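Local coordinates for penicillin binding protein 2X (Streptococcus thermophilus, PDB 5U47) that probably cross-links the peptides of adjacent glycan strands in septal cell wall peptidoglycan as a transpeptidase, and is a target of beta-lactam antibiotics, at residues A135-T140 and A191-D196; L154-P159 and D270-Q275; S492-V497 and F557-V562; L643-E648 and A667-I672. The protein carries 1 engineered substitution. One frame throughout, in Å; residues are numbered along the deposited sequence.

Overall arrangement
Contact 3 is the buried one, an apolar joint inside the transpeptidase domain. Contact 2 is a surface contact, where an arginine held by a glutamate of its own segment, in the dimerisation domain, is covered by a leucine from a loop of the transpeptidase domain. Contact 1 lies farther out, its centre about 27 Å from that of contact 2. It is partly buried and rests on one tyrosine-carboxylate hydrogen bond. Contact 4 is also partly buried but has no hydrogen bond across it. A tryptophan of the second PASTA domain lies against a strand of the first. Contacts 1 and 3 are on opposite sides of the chain's centre, about 58 Å apart between centres.

Contact 1: A135-T140 and A191-D196; sequences AFEATT and AIYEKD
The carboxylate of Glu137 meets the hydroxyl edge of the Tyr193 ring, and one short hydrogen bond carries the contact. Tyr193 OH donates to Glu137 OE2 at 2.6 Å and uses the syn lone pair of that oxygen. The carboxylate carbon lies in the ring plane, at the ring's edge. The two flat groups are not coplanar, since their planes are 53° apart. Glu137 OE1 also comes to 3.7 Å from Tyr193 CE2, so the whole carboxylate sits beside one corner of the ring. Glu137 reaches this place with CG turned away from its own N (chi1 -175°) and a bend at chi2.

This is the tight part. Tyr193 is buried, and Glu137 OE1 also accepts a hydrogen bond from Gly204 N, so each carboxylate oxygen is held. The carboxylate of Glu206 is close to OE1 and would tend to favour protonation of one of the two acids. The backbones stay well apart, with Glu137 CA 11.0 Å from Tyr193 CA, and the strand becomes exposed just beyond Glu137.

The bond ties strand 134-143 to the chain following strand 189-192. Strand 134-143 pairs antiparallel with strand 42-55, while strand 189-192 runs between strands 26-28 and 207-210.

Contact 2: L154-P159 and D270-Q275; sequences LGRAEP and DTLEGQ
A link between the dimerisation and transpeptidase domains is made here, where Arg156, just before strand 157-161, meets the loop that follows strand 258-264. Leu272 CD2 lies over one face of the Arg156 guanidinium, 3.6 Å from Arg156 NE and displaced toward the rim. The same methyl is 3.7 Å from Arg156 CD, so it covers the end of the aliphatic chain as well. The Arg156 chain bends at both chi2 and chi3 (-77° and -64°), which folds the guanidinium back alongside its own segment.

There Glu158 grips it side-on. Arg156 NE donates to Glu158 OE2 at 2.8 Å in a nearly straight bond, and Arg156 NH2 donates to Glu158 OE1 at 3.0 Å. OE2 lies almost in the guanidinium plane, yet the nitrogen comes to it from above the carboxylate plane. This salt bridge fixes the rotation of the group that Leu272 covers.

The loop side is shaped by turns. Thr271 OG1 accepts from Glu273 N in an ST turn, and a type II beta turn runs from Leu272 to Gln275. Arg156 NH1 hydrogen-bonds the backbone O of Ser269, a further tie between the domains. Asp270 OD1 accepts from Tyr144 N. Arg156 NH1 stands 5.4 Å from Asp270 OD1, too far for direct contact, but the opposite charges may still attract.

Contact 3: S492-V497 and F557-V562; sequences SPIIQV and FFATVV
Ile495 and Val562 touch through their branched methyls, with Ile495 CG2 3.7 Å from Val562 CG1. They join the segment 492-497 to the start of helix 558-572 in the transpeptidase domain, which has the beta-lactamase-like fold. The two side chains lie roughly perpendicular. Ile495 CD1 reaches the same methyl of Val562 at 4.0 Å, so CG1 touches both branches of Ile495. Val562 presents CG1 because that methyl is trans to N (chi1 -178°). One turn earlier in the helix, Ala559 CB packs on Ile494 CG2 at 4.0 Å and lies 3.6 Å from Ile494 O. The approach is close, with Ile495 CA 5.5 Å from Ala559 CA.

The next shell closes around these apolar pairs. In strand 526-534 of the five-stranded antiparallel sheet, Val530 touches Ile495 and Phe558, and Ala532 touches Val562. Helix 224-241 packs on Thr560 and Val561. Asn563 ND2 hydrogen-bonds Ile494 O, giving a polar partner to the oxygen that Ala559 CB approaches. A side-chain bond ties Gln496 back to Pro493 across the bend: Gln496 NE2 donates to Pro493 O at 2.9 Å, in the carbonyl plane, with an N-H...O angle of 166°.

Contact 4: L643-E648 and A667-I672; sequences LIMTNE and AKWKGI
Trp669 lies alongside Leu643 and Met645, its indole running antiparallel to their side chains. The six-membered part of the indole leads. Its CZ3 lies 3.8 Å from Leu643 CB and 3.8 Å from Met645 CB, so one corner of the ring sits between two side chains that point the same way from the strand. Both carbons approach the ring obliquely. Trp669 CH2 extends further along Leu643, to 3.9 Å from its CB, and Leu643 CD1 adds a touch on CZ3.

This packing joins the two PASTA domains. Strand 641-646 belongs to the first, where it lies between strands 615-619 and 625-628 of a three-stranded sheet. Trp669 stands in the last turn of helix 660-670 of the second, and also touches Lys627 and Leu619 of those flanking strands. Leu643 packs on Asn662 and Phe666 of the same helix.

Met645 runs on beside the ring toward the helix. Its CG is anti to the backbone N (chi1 -168°), and the chain stays extended until a bend at chi3. This brings SD to 3.9 Å from Trp669 CE3. The sulfur lies 4.8 Å from the centroid of the six-membered ring and 45° off its normal, an oblique Met-aromatic contact. Lys670 passes the same sulfur loosely, with CD 4.4 Å from SD. Just beyond Trp669 the helix closes in a Schellman motif at Gly671, where Ile672 N donates to Ala667 O at 3.0 Å.

Contact 1: A135-T140 and A191-D196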
loop_
_atom_site.group_PDB
_atom_site.type_symbol
_atom_site.label_atom_id
_atom_site.label_comp_id
_atom_site.label_asym_id
_atom_site.label_seq_id
_atom_site.Cartn_x
_atom_site.Cartn_y
_atom_site.Cartn_z
ATOM N N ALA A 135 17.654 -20.702 -34.018
ATOM C CA ALA A 135 16.428 -20.052 -33.570
ATOM C C ALA A 135 16.583 -19.465 -32.186
ATOM O O ALA A 135 17.506 -19.816 -31.449
ATOM C CB ALA A 135 15.264 -21.039 -33.621
ATOM N N PHE A 136 15.666 -18.572 -31.828
ATOM C CA PHE A 136 15.720 -17.898 -30.528
ATOM C C PHE A 136 14.371 -17.939 -29.822
ATOM O O PHE A 136 13.339 -17.687 -30.453
ATOM C CB PHE A 136 16.156 -16.451 -30.716
ATOM C CG PHE A 136 17.540 -16.303 -31.291
ATOM C CD1 PHE A 136 18.648 -16.240 -30.461
ATOM C CD2 PHE A 136 17.734 -16.223 -32.668
ATOM C CE1 PHE A 136 19.928 -16.095 -30.984
ATOM C CE2 PHE A 136 19.009 -16.083 -33.199
ATOM C CZ PHE A 136 20.106 -16.015 -32.354
ATOM N N GLU A 137 14.385 -18.284 -28.527
ATOM C CA GLU A 137 13.166 -18.297 -27.710
ATOM C C GLU A 137 13.287 -17.166 -26.690
ATOM O O GLU A 137 14.324 -17.013 -26.015
ATOM C CB GLU A 137 12.946 -19.650 -27.009
ATOM C CG GLU A 137 11.616 -19.817 -26.223
ATOM C CD GLU A 137 10.334 -19.917 -27.084
ATOM O OE1 GLU A 137 10.432 -19.947 -28.332
ATOM O OE2 GLU A 137 9.204 -19.966 -26.504
ATOM N N ALA A 138 12.232 -16.365 -26.615
ATOM C CA ALA A 138 12.160 -15.246 -25.692
ATOM C C ALA A 138 11.904 -15.734 -24.273
ATOM O O ALA A 138 11.111 -16.650 -24.054
ATOM C CB ALA A 138 11.058 -14.287 -26.108
ATOM N N THR A 139 12.610 -15.133 -23.322
ATOM C CA THR A 139 12.418 -15.413 -21.907
ATOM C C THR A 139 12.285 -14.044 -21.238
ATOM O O THR A 139 13.164 -13.182 -21.365
ATOM C CB THR A 139 13.574 -16.212 -21.286
ATOM O OG1 THR A 139 14.796 -15.487 -21.448
ATOM C CG2 THR A 139 13.696 -17.576 -21.936
ATOM N N THR A 140 11.187 -13.858 -20.523
ATOM C CA THR A 140 10.899 -12.589 -19.898
ATOM C C THR A 140 11.170 -12.628 -18.414
ATOM O O THR A 140 10.782 -13.585 -17.737
ATOM C CB THR A 140 9.424 -12.232 -20.136
ATOM O OG1 THR A 140 9.198 -12.163 -21.539
ATOM C CG2 THR A 140 9.076 -10.914 -19.531
ATOM N N ALA A 191 0.104 -19.571 -29.934
ATOM C CA ALA A 191 0.974 -19.909 -31.047
ATOM C C ALA A 191 1.046 -21.409 -31.261
ATOM O O ALA A 191 0.741 -22.207 -30.366
ATOM C CB ALA A 191 2.369 -19.357 -30.820
ATOM N N ILE A 192 1.436 -21.779 -32.470
ATOM C CA ILE A 192 1.641 -23.161 -32.831
ATOM C C ILE A 192 3.149 -23.341 -32.915
ATOM O O ILE A 192 3.810 -22.730 -33.751
ATOM C CB ILE A 192 1.003 -23.519 -34.193
ATOM C CG1 ILE A 192 -0.501 -23.256 -34.149
ATOM C CG2 ILE A 192 1.286 -24.970 -34.546
ATOM C CD1 ILE A 192 -1.201 -23.445 -35.479
ATOM N N TYR A 193 3.690 -24.143 -32.019
ATOM C CA TYR A 193 5.109 -24.469 -32.065
ATOM C C TYR A 193 5.225 -25.726 -32.856
ATOM O O TYR A 193 4.307 -26.521 -32.864
ATOM C CB TYR A 193 5.652 -24.770 -30.672
ATOM C CG TYR A 193 5.923 -23.583 -29.808
ATOM C CD1 TYR A 193 4.888 -22.786 -29.329
ATOM C CD2 TYR A 193 7.225 -23.274 -29.417
ATOM C CE1 TYR A 193 5.149 -21.693 -28.509
ATOM C CE2 TYR A 193 7.488 -22.204 -28.583
ATOM C CZ TYR A 193 6.449 -21.410 -28.143
ATOM O OH TYR A 193 6.722 -20.337 -27.336
ATOM N N GLU A 194 6.352 -25.904 -33.528
ATOM C CA GLU A 194 6.625 -27.154 -34.212
ATOM C C GLU A 194 7.038 -28.153 -33.126
ATOM O O GLU A 194 7.558 -27.754 -32.075
ATOM C CB GLU A 194 7.730 -26.968 -35.250
ATOM C CG GLU A 194 7.348 -26.019 -36.377
ATOM C CD GLU A 194 8.486 -25.734 -37.340
ATOM O OE1 GLU A 194 8.238 -25.708 -38.564
ATOM O OE2 GLU A 194 9.631 -25.555 -36.888
ATOM N N LYS A 195 6.758 -29.436 -33.363
ATOM C CA LYS A 195 7.088 -30.510 -32.428
ATOM C C LYS A 195 7.890 -31.596 -33.131
ATOM O O LYS A 195 7.777 -31.769 -34.344
ATOM C CB LYS A 195 5.821 -31.159 -31.820
ATOM C CG LYS A 195 4.999 -30.286 -30.867
ATOM C CD LYS A 195 3.937 -29.444 -31.566
ATOM C CE LYS A 195 3.432 -28.302 -30.675
ATOM N NZ LYS A 195 2.900 -28.722 -29.347
ATOM N N ASP A 196 8.716 -32.312 -32.367
ATOM C CA ASP A 196 9.434 -33.475 -32.915
ATOM C C ASP A 196 8.417 -34.630 -32.982
ATOM O O ASP A 196 7.265 -34.452 -32.574
ATOM C CB ASP A 196 10.683 -33.830 -32.082
ATOM C CG ASP A 196 10.379 -34.089 -30.609
ATOM O OD1 ASP A 196 9.196 -34.093 -30.210
ATOM O OD2 ASP A 196 11.343 -34.273 -29.839
#

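Contact 2: L154-P159 and D270-Q275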
loop_
_atom_site.group_PDB
_atom_site.type_symbol
_atom_site.label_atom_id
_atom_site.label_comp_id
_atom_site.label_asym_id
_atom_site.label_seq_id
_atom_site.Cartn_x
_atom_site.Cartn_y
_atom_site.Cartn_z
ATOM N N LEU A 154 6.109 -2.896 -3.434
ATOM C CA LEU A 154 6.039 -3.346 -4.830
ATOM C C LEU A 154 5.787 -4.830 -4.960
ATOM O O LEU A 154 5.004 -5.255 -5.792
ATOM C CB LEU A 154 7.328 -3.000 -5.581
ATOM C CG LEU A 154 7.625 -1.525 -5.793
ATOM C CD1 LEU A 154 9.013 -1.351 -6.386
ATOM C CD2 LEU A 154 6.570 -0.890 -6.679
ATOM N N GLY A 155 6.447 -5.621 -4.130
ATOM C CA GLY A 155 6.341 -7.051 -4.249
ATOM C C GLY A 155 7.113 -7.547 -5.462
ATOM O O GLY A 155 7.899 -6.808 -6.073
ATOM N N ARG A 156 6.879 -8.813 -5.802
ATOM C CA ARG A 156 7.571 -9.495 -6.904
ATOM C C ARG A 156 6.611 -10.239 -7.827
ATOM O O ARG A 156 5.611 -10.795 -7.366
ATOM C CB ARG A 156 8.540 -10.544 -6.332
ATOM C CG ARG A 156 9.825 -9.990 -5.717
ATOM C CD ARG A 156 10.853 -9.574 -6.762
ATOM N NE ARG A 156 11.302 -10.746 -7.527
ATOM C CZ ARG A 156 12.330 -10.774 -8.385
ATOM N NH1 ARG A 156 13.074 -9.698 -8.618
ATOM N NH2 ARG A 156 12.621 -11.909 -9.013
ATOM N N ALA A 157 6.931 -10.213 -9.117
ATOM C CA ALA A 157 6.272 -11.019 -10.147
ATOM C C ALA A 157 7.390 -11.981 -10.573
ATOM O O ALA A 157 8.540 -11.556 -10.772
ATOM C CB ALA A 157 5.814 -10.171 -11.304
ATOM N N GLU A 158 7.075 -13.269 -10.658
ATOM C CA GLU A 158 8.072 -14.292 -10.949
ATOM C C GLU A 158 7.624 -15.129 -12.140
ATOM O O GLU A 158 6.432 -15.252 -12.378
ATOM C CB GLU A 158 8.220 -15.226 -9.741
ATOM C CG GLU A 158 8.560 -14.567 -8.402
ATOM C CD GLU A 158 9.964 -13.985 -8.352
ATOM O OE1 GLU A 158 10.744 -14.184 -9.316
ATOM O OE2 GLU A 158 10.290 -13.312 -7.347
ATOM N N PRO A 159 8.581 -15.731 -12.871
ATOM C CA PRO A 159 8.198 -16.573 -14.000
ATOM C C PRO A 159 7.655 -17.908 -13.509
ATOM O O PRO A 159 8.317 -18.591 -12.740
ATOM C CB PRO A 159 9.503 -16.752 -14.776
ATOM C CG PRO A 159 10.585 -16.550 -13.782
ATOM C CD PRO A 159 10.037 -15.704 -12.662
ATOM N N ASP A 270 15.445 -6.071 -7.234
ATOM C CA ASP A 270 15.957 -6.598 -8.493
ATOM C C ASP A 270 16.756 -7.889 -8.276
ATOM O O ASP A 270 16.675 -8.780 -9.083
ATOM C CB ASP A 270 16.839 -5.559 -9.187
ATOM C CG ASP A 270 16.967 -5.794 -10.711
ATOM O OD1 ASP A 270 15.943 -6.034 -11.406
ATOM O OD2 ASP A 270 18.093 -5.693 -11.229
ATOM N N THR A 271 17.499 -7.978 -7.177
ATOM C CA THR A 271 18.365 -9.136 -6.895
ATOM C C THR A 271 17.923 -10.066 -5.751
ATOM O O THR A 271 18.484 -11.145 -5.587
ATOM C CB THR A 271 19.775 -8.648 -6.534
ATOM O OG1 THR A 271 19.760 -8.033 -5.244
ATOM C CG2 THR A 271 20.277 -7.652 -7.565
ATOM N N LEU A 272 16.936 -9.630 -4.974
ATOM C CA LEU A 272 16.416 -10.357 -3.799
ATOM C C LEU A 272 17.388 -10.404 -2.621
ATOM O O LEU A 272 17.089 -11.019 -1.599
ATOM C CB LEU A 272 15.925 -11.764 -4.151
ATOM C CG LEU A 272 14.839 -11.827 -5.229
ATOM C CD1 LEU A 272 14.422 -13.270 -5.470
ATOM C CD2 LEU A 272 13.634 -10.994 -4.834
ATOM N N GLU A 273 18.523 -9.723 -2.741
ATOM C CA GLU A 273 19.487 -9.735 -1.664
ATOM C C GLU A 273 18.883 -9.070 -0.420
ATOM O O GLU A 273 18.353 -7.944 -0.497
ATOM C CB GLU A 273 20.764 -9.023 -2.064
ATOM C CG GLU A 273 21.862 -9.220 -1.025
ATOM C CD GLU A 273 23.106 -8.412 -1.310
ATOM O OE1 GLU A 273 23.249 -7.919 -2.454
ATOM O OE2 GLU A 273 23.943 -8.277 -0.381
ATOM N N GLY A 274 18.978 -9.780 0.708
ATOM C CA GLY A 274 18.417 -9.347 1.983
ATOM C C GLY A 274 17.283 -10.253 2.462
ATOM O O GLY A 274 17.027 -10.336 3.663
ATOM N N GLN A 275 16.593 -10.907 1.523
ATOM C CA GLN A 275 15.496 -11.806 1.867
ATOM C C GLN A 275 15.942 -13.027 2.654
ATOM O O GLN A 275 15.185 -13.529 3.487
ATOM C CB GLN A 275 14.761 -12.298 0.622
ATOM C CG GLN A 275 13.774 -11.318 0.040
ATOM C CD GLN A 275 12.904 -11.956 -1.026
ATOM O OE1 GLN A 275 13.275 -12.959 -1.638
ATOM N NE2 GLN A 275 11.748 -11.377 -1.254
#

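Contact 3: S492-V497 and F557-V562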
loop_
_atom_site.group_PDB
_atom_site.type_symbol
_atom_site.label_atom_id
_atom_site.label_comp_id
_atom_site.label_asym_id
_atom_site.label_seq_id
_atom_site.Cartn_x
_atom_site.Cartn_y
_atom_site.Cartn_z
ATOM N N SER A 492 15.351 23.061 21.958
ATOM C CA SER A 492 14.459 23.178 20.796
ATOM C C SER A 492 13.704 21.881 20.534
ATOM O O SER A 492 14.038 20.851 21.110
ATOM C CB SER A 492 15.265 23.565 19.546
ATOM O OG SER A 492 16.219 22.568 19.240
ATOM N N PRO A 493 12.666 21.929 19.677
ATOM C CA PRO A 493 11.958 20.683 19.366
ATOM C C PRO A 493 12.832 19.662 18.637
ATOM O O PRO A 493 13.720 20.037 17.857
ATOM C CB PRO A 493 10.831 21.134 18.435
ATOM C CG PRO A 493 10.634 22.578 18.751
ATOM C CD PRO A 493 11.998 23.096 19.079
ATOM N N ILE A 494 12.583 18.387 18.904
ATOM C CA ILE A 494 13.277 17.315 18.196
ATOM C C ILE A 494 12.920 17.378 16.716
ATOM O O ILE A 494 13.807 17.334 15.853
ATOM C CB ILE A 494 12.892 15.930 18.752
ATOM C CG1 ILE A 494 13.458 15.772 20.169
ATOM C CG2 ILE A 494 13.399 14.814 17.837
ATOM C CD1 ILE A 494 13.026 14.491 20.865
ATOM N N ILE A 495 11.626 17.475 16.432
ATOM C CA ILE A 495 11.153 17.511 15.052
ATOM C C ILE A 495 11.015 18.949 14.553
ATOM O O ILE A 495 10.234 19.735 15.078
ATOM C CB ILE A 495 9.864 16.692 14.873
ATOM C CG1 ILE A 495 10.186 15.218 15.173
ATOM C CG2 ILE A 495 9.351 16.816 13.435
ATOM C CD1 ILE A 495 9.008 14.275 15.106
ATOM N N GLN A 496 11.810 19.266 13.534
ATOM C CA GLN A 496 11.820 20.577 12.929
ATOM C C GLN A 496 11.752 20.433 11.414
ATOM O O GLN A 496 12.340 19.509 10.852
ATOM C CB GLN A 496 13.097 21.334 13.329
ATOM C CG GLN A 496 13.208 21.622 14.821
ATOM C CD GLN A 496 14.465 22.381 15.193
ATOM O OE1 GLN A 496 14.992 23.156 14.396
ATOM N NE2 GLN A 496 14.936 22.184 16.412
ATOM N N VAL A 497 11.000 21.327 10.772
ATOM C CA VAL A 497 10.868 21.365 9.313
ATOM C C VAL A 497 10.968 22.844 8.922
ATOM O O VAL A 497 9.993 23.599 9.031
ATOM C CB VAL A 497 9.541 20.735 8.852
ATOM C CG1 VAL A 497 9.473 20.699 7.334
ATOM C CG2 VAL A 497 9.400 19.321 9.406
ATOM N N PHE A 557 16.228 10.325 18.111
ATOM C CA PHE A 557 16.469 9.556 16.892
ATOM C C PHE A 557 15.426 9.805 15.821
ATOM O O PHE A 557 15.724 9.615 14.647
ATOM C CB PHE A 557 16.573 8.045 17.129
ATOM C CG PHE A 557 17.752 7.617 17.974
ATOM C CD1 PHE A 557 18.948 8.317 17.969
ATOM C CD2 PHE A 557 17.686 6.432 18.696
ATOM C CE1 PHE A 557 20.025 7.892 18.733
ATOM C CE2 PHE A 557 18.771 5.994 19.453
ATOM C CZ PHE A 557 19.939 6.726 19.472
ATOM N N PHE A 558 14.220 10.225 16.206
ATOM C CA PHE A 558 13.195 10.509 15.200
ATOM C C PHE A 558 13.606 11.633 14.255
ATOM O O PHE A 558 13.144 11.677 13.113
ATOM C CB PHE A 558 11.838 10.841 15.825
ATOM C CG PHE A 558 11.109 9.661 16.389
ATOM C CD1 PHE A 558 10.905 8.521 15.625
ATOM C CD2 PHE A 558 10.549 9.721 17.656
ATOM C CE1 PHE A 558 10.206 7.436 16.133
ATOM C CE2 PHE A 558 9.825 8.645 18.168
ATOM C CZ PHE A 558 9.655 7.499 17.408
ATOM N N ALA A 559 14.475 12.526 14.723
ATOM C CA ALA A 559 14.947 13.634 13.893
ATOM C C ALA A 559 15.725 13.127 12.684
ATOM O O ALA A 559 15.780 13.792 11.663
ATOM C CB ALA A 559 15.798 14.577 14.693
ATOM N N THR A 560 16.344 11.958 12.826
ATOM C CA THR A 560 17.100 11.345 11.755
ATOM C C THR A 560 16.234 11.039 10.527
ATOM O O THR A 560 16.679 11.185 9.391
ATOM C CB THR A 560 17.756 10.028 12.254
ATOM O OG1 THR A 560 18.604 10.320 13.372
ATOM C CG2 THR A 560 18.571 9.361 11.157
ATOM N N VAL A 561 14.988 10.663 10.758
ATOM C CA VAL A 561 14.114 10.246 9.667
ATOM C C VAL A 561 13.003 11.263 9.354
ATOM O O VAL A 561 12.786 11.577 8.197
ATOM C CB VAL A 561 13.601 8.793 9.907
ATOM C CG1 VAL A 561 12.768 8.685 11.160
ATOM C CG2 VAL A 561 12.811 8.294 8.714
ATOM N N VAL A 562 12.355 11.833 10.363
ATOM C CA VAL A 562 11.265 12.762 10.111
ATOM C C VAL A 562 11.723 14.112 9.530
ATOM O O VAL A 562 11.241 14.519 8.477
ATOM C CB VAL A 562 10.413 13.001 11.378
ATOM C CG1 VAL A 562 9.251 13.948 11.086
ATOM C CG2 VAL A 562 9.895 11.681 11.921
#

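Contact 4: L643-E648 and A667-I672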
loop_
_atom_site.group_PDB
_atom_site.type_symbol
_atom_site.label_atom_id
_atom_site.label_comp_id
_atom_site.label_asym_id
_atom_site.label_seq_id
_atom_site.Cartn_x
_atom_site.Cartn_y
_atom_site.Cartn_z
ATOM N N LEU A 643 -22.819 2.362 -3.780
ATOM C CA LEU A 643 -23.205 1.687 -2.543
ATOM C C LEU A 643 -23.256 0.180 -2.744
ATOM O O LEU A 643 -23.780 -0.288 -3.751
ATOM C CB LEU A 643 -24.579 2.118 -2.090
ATOM C CG LEU A 643 -24.854 3.584 -1.811
ATOM C CD1 LEU A 643 -26.317 3.723 -1.406
ATOM C CD2 LEU A 643 -23.918 4.115 -0.732
ATOM N N ILE A 644 -22.714 -0.556 -1.783
ATOM C CA ILE A 644 -22.760 -2.017 -1.747
ATOM C C ILE A 644 -23.469 -2.325 -0.436
ATOM O O ILE A 644 -22.907 -2.107 0.648
ATOM C CB ILE A 644 -21.356 -2.653 -1.757
ATOM C CG1 ILE A 644 -20.618 -2.341 -3.058
ATOM C CG2 ILE A 644 -21.431 -4.168 -1.583
ATOM C CD1 ILE A 644 -19.156 -2.758 -3.026
ATOM N N MET A 645 -24.716 -2.787 -0.516
ATOM C CA MET A 645 -25.456 -3.133 0.702
ATOM C C MET A 645 -25.255 -4.603 1.002
ATOM O O MET A 645 -25.592 -5.445 0.185
ATOM C CB MET A 645 -26.942 -2.845 0.575
ATOM C CG MET A 645 -27.699 -2.919 1.909
ATOM S SD MET A 645 -29.463 -2.639 1.677
ATOM C CE MET A 645 -29.969 -4.219 1.010
ATOM N N THR A 646 -24.723 -4.904 2.180
ATOM C CA THR A 646 -24.489 -6.292 2.556
ATOM C C THR A 646 -25.776 -6.878 3.099
ATOM O O THR A 646 -26.763 -6.162 3.292
ATOM C CB THR A 646 -23.414 -6.433 3.641
ATOM O OG1 THR A 646 -23.918 -5.928 4.885
ATOM C CG2 THR A 646 -22.151 -5.694 3.239
ATOM N N ASN A 647 -25.746 -8.177 3.385
ATOM C CA ASN A 647 -26.925 -8.857 3.912
ATOM C C ASN A 647 -27.167 -8.629 5.415
ATOM O O ASN A 647 -28.123 -9.156 5.953
ATOM C CB ASN A 647 -26.916 -10.359 3.580
ATOM C CG ASN A 647 -25.776 -11.107 4.226
ATOM O OD1 ASN A 647 -24.692 -10.563 4.454
ATOM N ND2 ASN A 647 -25.997 -12.381 4.474
ATOM N N GLU A 648 -26.311 -7.862 6.090
ATOM C CA GLU A 648 -26.544 -7.534 7.508
ATOM C C GLU A 648 -26.276 -6.049 7.715
ATOM O O GLU A 648 -25.146 -5.632 7.969
ATOM C CB GLU A 648 -25.705 -8.392 8.443
ATOM C CG GLU A 648 -26.032 -8.118 9.903
ATOM C CD GLU A 648 -25.308 -9.030 10.866
ATOM O OE1 GLU A 648 -24.464 -9.836 10.413
ATOM O OE2 GLU A 648 -25.582 -8.925 12.083
ATOM N N ALA A 667 -32.103 5.579 0.904
ATOM C CA ALA A 667 -33.384 5.892 1.514
ATOM C C ALA A 667 -34.484 5.020 0.935
ATOM O O ALA A 667 -35.374 4.571 1.655
ATOM C CB ALA A 667 -33.713 7.361 1.329
ATOM N N LYS A 668 -34.422 4.814 -0.375
ATOM C CA LYS A 668 -35.378 3.964 -1.054
ATOM C C LYS A 668 -35.204 2.515 -0.580
ATOM O O LYS A 668 -36.189 1.852 -0.303
ATOM C CB LYS A 668 -35.211 4.045 -2.563
ATOM C CG LYS A 668 -36.280 3.289 -3.357
ATOM C CD LYS A 668 -35.909 3.158 -4.834
ATOM C CE LYS A 668 -34.724 2.206 -5.042
ATOM N NZ LYS A 668 -34.233 2.192 -6.452
ATOM N N TRP A 669 -33.962 2.033 -0.476
ATOM C CA TRP A 669 -33.724 0.657 -0.012
ATOM C C TRP A 669 -34.260 0.398 1.390
ATOM O O TRP A 669 -34.815 -0.667 1.656
ATOM C CB TRP A 669 -32.226 0.296 -0.013
ATOM C CG TRP A 669 -31.605 0.101 -1.363
ATOM C CD1 TRP A 669 -32.247 -0.217 -2.529
ATOM C CD2 TRP A 669 -30.207 0.047 -1.653
ATOM N NE1 TRP A 669 -31.329 -0.378 -3.545
ATOM C CE2 TRP A 669 -30.071 -0.230 -3.031
ATOM C CE3 TRP A 669 -29.052 0.252 -0.890
ATOM C CZ2 TRP A 669 -28.836 -0.327 -3.654
ATOM C CZ3 TRP A 669 -27.812 0.154 -1.518
ATOM C CH2 TRP A 669 -27.722 -0.133 -2.884
ATOM N N LYS A 670 -34.100 1.376 2.278
ATOM C CA LYS A 670 -34.518 1.208 3.679
ATOM C C LYS A 670 -35.812 1.918 4.082
ATOM O O LYS A 670 -36.167 1.906 5.258
ATOM C CB LYS A 670 -33.383 1.613 4.628
ATOM C CG LYS A 670 -32.090 0.852 4.415
ATOM C CD LYS A 670 -32.239 -0.662 4.459
ATOM C CE LYS A 670 -32.749 -1.159 5.786
ATOM N NZ LYS A 670 -32.726 -2.651 5.828
ATOM N N GLY A 671 -36.508 2.517 3.121
ATOM C CA GLY A 671 -37.778 3.177 3.389
ATOM C C GLY A 671 -37.713 4.325 4.374
ATOM O O GLY A 671 -38.558 4.438 5.245
ATOM N N ILE A 672 -36.710 5.184 4.230
ATOM C CA ILE A 672 -36.542 6.329 5.110
ATOM C C ILE A 672 -36.868 7.582 4.316
ATOM O O ILE A 672 -36.462 7.711 3.168
ATOM C CB ILE A 672 -35.099 6.391 5.641
ATOM C CG1 ILE A 672 -34.819 5.154 6.498
ATOM C CG2 ILE A 672 -34.862 7.679 6.423
ATOM C CD1 ILE A 672 -33.371 5.018 6.907
#